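Local structure of ABC transporter (Thermotoga maritima, 1JI0) at residues Ala43-Thr48 / Leu193-Asn198. The protein binds ATP and probably hydrolyses it to power the uptake of branched-chain amino acids, as the nucleotide-binding subunit of an ABC transporter. Residues are numbered along the deposited sequence; the frame is centred on the assembly and turned at random.
With ATP (adenosine-5'-triphosphate), chain B.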
loop_
_atom_site.group_PDB
_atom_site.type_symbol
_atom_site.label_atom_id
_atom_site.label_comp_id
_atom_site.label_asym_id
_atom_site.label_seq_id
_atom_site.Cartn_x
_atom_site.Cartn_y
_atom_site.Cartn_z
ATOM N N ALA A 43 3.762 12.532 -9.768
ATOM C CA ALA A 43 4.179 13.263 -8.579
ATOM C C ALA A 43 5.355 12.570 -7.886
ATOM O O ALA A 43 6.145 13.215 -7.199
ATOM C CB ALA A 43 3.004 13.398 -7.614
ATOM N N GLY A 44 5.466 11.257 -8.073
ATOM C CA GLY A 44 6.546 10.509 -7.457
ATOM C C GLY A 44 6.058 9.503 -6.430
ATOM O O GLY A 44 6.831 9.020 -5.608
ATOM N N LYS A 45 4.773 9.169 -6.490
ATOM C CA LYS A 45 4.176 8.230 -5.545
ATOM C C LYS A 45 4.760 6.815 -5.576
ATOM O O LYS A 45 5.116 6.268 -4.534
ATOM C CB LYS A 45 2.656 8.172 -5.771
ATOM C CG LYS A 45 1.947 9.503 -5.574
ATOM C CD LYS A 45 0.436 9.368 -5.747
ATOM C CE LYS A 45 0.063 8.855 -7.133
ATOM N NZ LYS A 45 0.510 9.775 -8.218
ATOM N N THR A 46 4.828 6.215 -6.762
ATOM C CA THR A 46 5.368 4.864 -6.921
ATOM C C THR A 46 6.857 4.851 -6.594
ATOM O O THR A 46 7.364 3.887 -6.028
ATOM C CB THR A 46 5.186 4.347 -8.366
ATOM O OG1 THR A 46 3.796 4.131 -8.619
ATOM C CG2 THR A 46 5.927 3.024 -8.573
ATOM N N THR A 47 7.549 5.922 -6.960
ATOM C CA THR A 47 8.972 6.024 -6.689
ATOM C C THR A 47 9.185 5.986 -5.176
ATOM O O THR A 47 10.091 5.313 -4.692
ATOM C CB THR A 47 9.556 7.324 -7.276
ATOM O OG1 THR A 47 9.393 7.314 -8.699
ATOM C CG2 THR A 47 11.050 7.445 -6.957
ATOM N N THR A 48 8.332 6.685 -4.430
ATOM C CA THR A 48 8.455 6.696 -2.977
ATOM C C THR A 48 8.352 5.285 -2.420
ATOM O O THR A 48 9.190 4.875 -1.615
ATOM C CB THR A 48 7.381 7.589 -2.325
ATOM O OG1 THR A 48 7.575 8.940 -2.758
ATOM C CG2 THR A 48 7.477 7.533 -0.801
ATOM N N LEU A 193 0.198 1.885 4.265
ATOM C CA LEU A 193 0.689 3.073 3.566
ATOM C C LEU A 193 0.036 2.935 2.193
ATOM O O LEU A 193 0.377 2.050 1.407
ATOM C CB LEU A 193 2.222 3.106 3.441
ATOM C CG LEU A 193 2.748 4.384 2.753
ATOM C CD1 LEU A 193 2.049 5.598 3.309
ATOM C CD2 LEU A 193 4.231 4.560 2.972
ATOM N N LEU A 194 -0.928 3.810 1.930
ATOM C CA LEU A 194 -1.705 3.787 0.706
ATOM C C LEU A 194 -1.388 4.936 -0.242
ATOM O O LEU A 194 -1.516 6.105 0.126
ATOM C CB LEU A 194 -3.193 3.825 1.083
ATOM C CG LEU A 194 -4.282 3.931 0.018
ATOM C CD1 LEU A 194 -4.366 2.612 -0.762
ATOM C CD2 LEU A 194 -5.617 4.236 0.687
ATOM N N VAL A 195 -0.962 4.597 -1.456
ATOM C CA VAL A 195 -0.671 5.591 -2.476
ATOM C C VAL A 195 -1.859 5.559 -3.441
ATOM O O VAL A 195 -2.238 4.496 -3.928
ATOM C CB VAL A 195 0.622 5.257 -3.241
ATOM C CG1 VAL A 195 0.708 6.109 -4.489
ATOM C CG2 VAL A 195 1.835 5.509 -2.354
ATOM N N GLU A 196 -2.450 6.718 -3.711
ATOM C CA GLU A 196 -3.613 6.771 -4.587
ATOM C C GLU A 196 -3.732 8.030 -5.418
ATOM O O GLU A 196 -3.237 9.095 -5.055
ATOM C CB GLU A 196 -4.902 6.606 -3.768
ATOM C CG GLU A 196 -5.451 5.190 -3.712
ATOM C CD GLU A 196 -5.992 4.721 -5.052
ATOM O OE1 GLU A 196 -6.033 5.538 -5.995
ATOM O OE2 GLU A 196 -6.383 3.543 -5.166
ATOM N N GLN A 197 -4.393 7.880 -6.552
ATOM C CA GLN A 197 -4.649 8.989 -7.448
ATOM C C GLN A 197 -6.068 9.421 -7.081
ATOM O O GLN A 197 -6.429 10.590 -7.206
ATOM C CB GLN A 197 -4.575 8.521 -8.903
ATOM C CG GLN A 197 -4.995 9.560 -9.920
ATOM C CD GLN A 197 -4.377 9.309 -11.282
ATOM O OE1 GLN A 197 -4.318 8.167 -11.752
ATOM N NE2 GLN A 197 -3.914 10.378 -11.928
ATOM N N ASN A 198 -6.862 8.458 -6.613
ATOM C CA ASN A 198 -8.234 8.714 -6.191
ATOM C C ASN A 198 -8.130 9.282 -4.781
ATOM O O ASN A 198 -8.281 8.565 -3.797
ATOM C CB ASN A 198 -9.038 7.409 -6.188
ATOM C CG ASN A 198 -10.533 7.636 -5.984
ATOM O OD1 ASN A 198 -11.356 6.816 -6.396
ATOM N ND2 ASN A 198 -10.888 8.743 -5.343
HETATM P PG ATP B . 2.211 5.719 -10.568
HETATM O O1G ATP B . 1.111 5.579 -11.541
HETATM O O2G ATP B . 1.814 5.554 -9.153
HETATM O O3G ATP B . 3.472 5.016 -10.999
HETATM P PB ATP B . 3.518 8.194 -9.662
HETATM O O1B ATP B . 2.972 9.585 -9.582
HETATM O O2B ATP B . 3.737 7.465 -8.425
HETATM O O3B ATP B . 2.540 7.302 -10.614
HETATM P PA ATP B . 6.321 7.831 -10.463
HETATM O O1A ATP B . 6.407 6.366 -10.543
HETATM O O2A ATP B . 7.066 8.514 -9.374
HETATM O O3A ATP B . 4.788 8.285 -10.538
HETATM O "O5'" ATP B . 6.780 8.405 -11.842
HETATM C "C5'" ATP B . 6.770 9.813 -12.098
HETATM C "C4'" ATP B . 8.141 10.385 -12.119
HETATM O "O4'" ATP B . 8.829 9.810 -13.267
HETATM C "C3'" ATP B . 8.140 11.873 -12.369
HETATM O "O3'" ATP B . 9.008 12.521 -11.419
HETATM C "C2'" ATP B . 8.611 12.001 -13.789
HETATM O "O2'" ATP B . 9.307 13.210 -14.067
HETATM C "C1'" ATP B . 9.610 10.834 -13.884
HETATM N N9 ATP B . 10.009 10.391 -15.274
HETATM C C8 ATP B . 10.229 9.104 -15.722
HETATM N N7 ATP B . 10.577 9.000 -16.975
HETATM C C5 ATP B . 10.594 10.321 -17.400
HETATM C C6 ATP B . 10.896 10.923 -18.660
HETATM N N6 ATP B . 11.240 10.182 -19.700
HETATM N N1 ATP B . 10.825 12.278 -18.780
HETATM C C2 ATP B . 10.475 13.014 -17.717
HETATM N N3 ATP B . 10.167 12.578 -16.476
HETATM C C4 ATP B . 10.248 11.190 -16.382
#
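Lys45, in the first turn of helix 45-52, lays its methylene chain obliquely over Val195, on the strand 192-196. The CB of Val195 points at the helix, and its CG1, anti to the backbone N, lies under the lysine chain, 3.5 Å from Lys45 CD. A branched, apolar residue suits this buried place because it gives the methylenes an apolar surface and brings no polar group. CD also passes the backbone of Glu196, 3.7 Å from its carbonyl O, a buried atom with no hydrogen-bond partner in the model. Bends about the CG-CD and CD-CE bonds (chi3 -60°, chi4 -61°) bring the ammonium round to the beta phosphate, where Lys45 NZ gives a hydrogen bond of 2.8 Å to ATP O1B. The carbonyl of Gly39 takes a second bond from the same nitrogen. Without the long chain, as with an alanine here, the beta phosphate would probably lose this positive partner and a gap would open over Val195. Glycine suits position 44, whose backbone angles would press a side chain against the preceding carbonyl. The carbonyl O of Gly44, the N-cap residue, accepts hydrogen bonds from Thr48 N and, at 2.9 Å, from Thr48 OG1, on opposite faces of its plane. The side chain of Glu196 sets off away from the helix; OE1 accepts hydrogen bonds from the backbone N of Gln197 and of Asn198, while OE2 is hydrogen-bonded to Ser167 OG. Strand 192-196 thus flanks the Walker A lysine of a P-loop, the phosphate-binding strand-loop-helix of ABC ATPases.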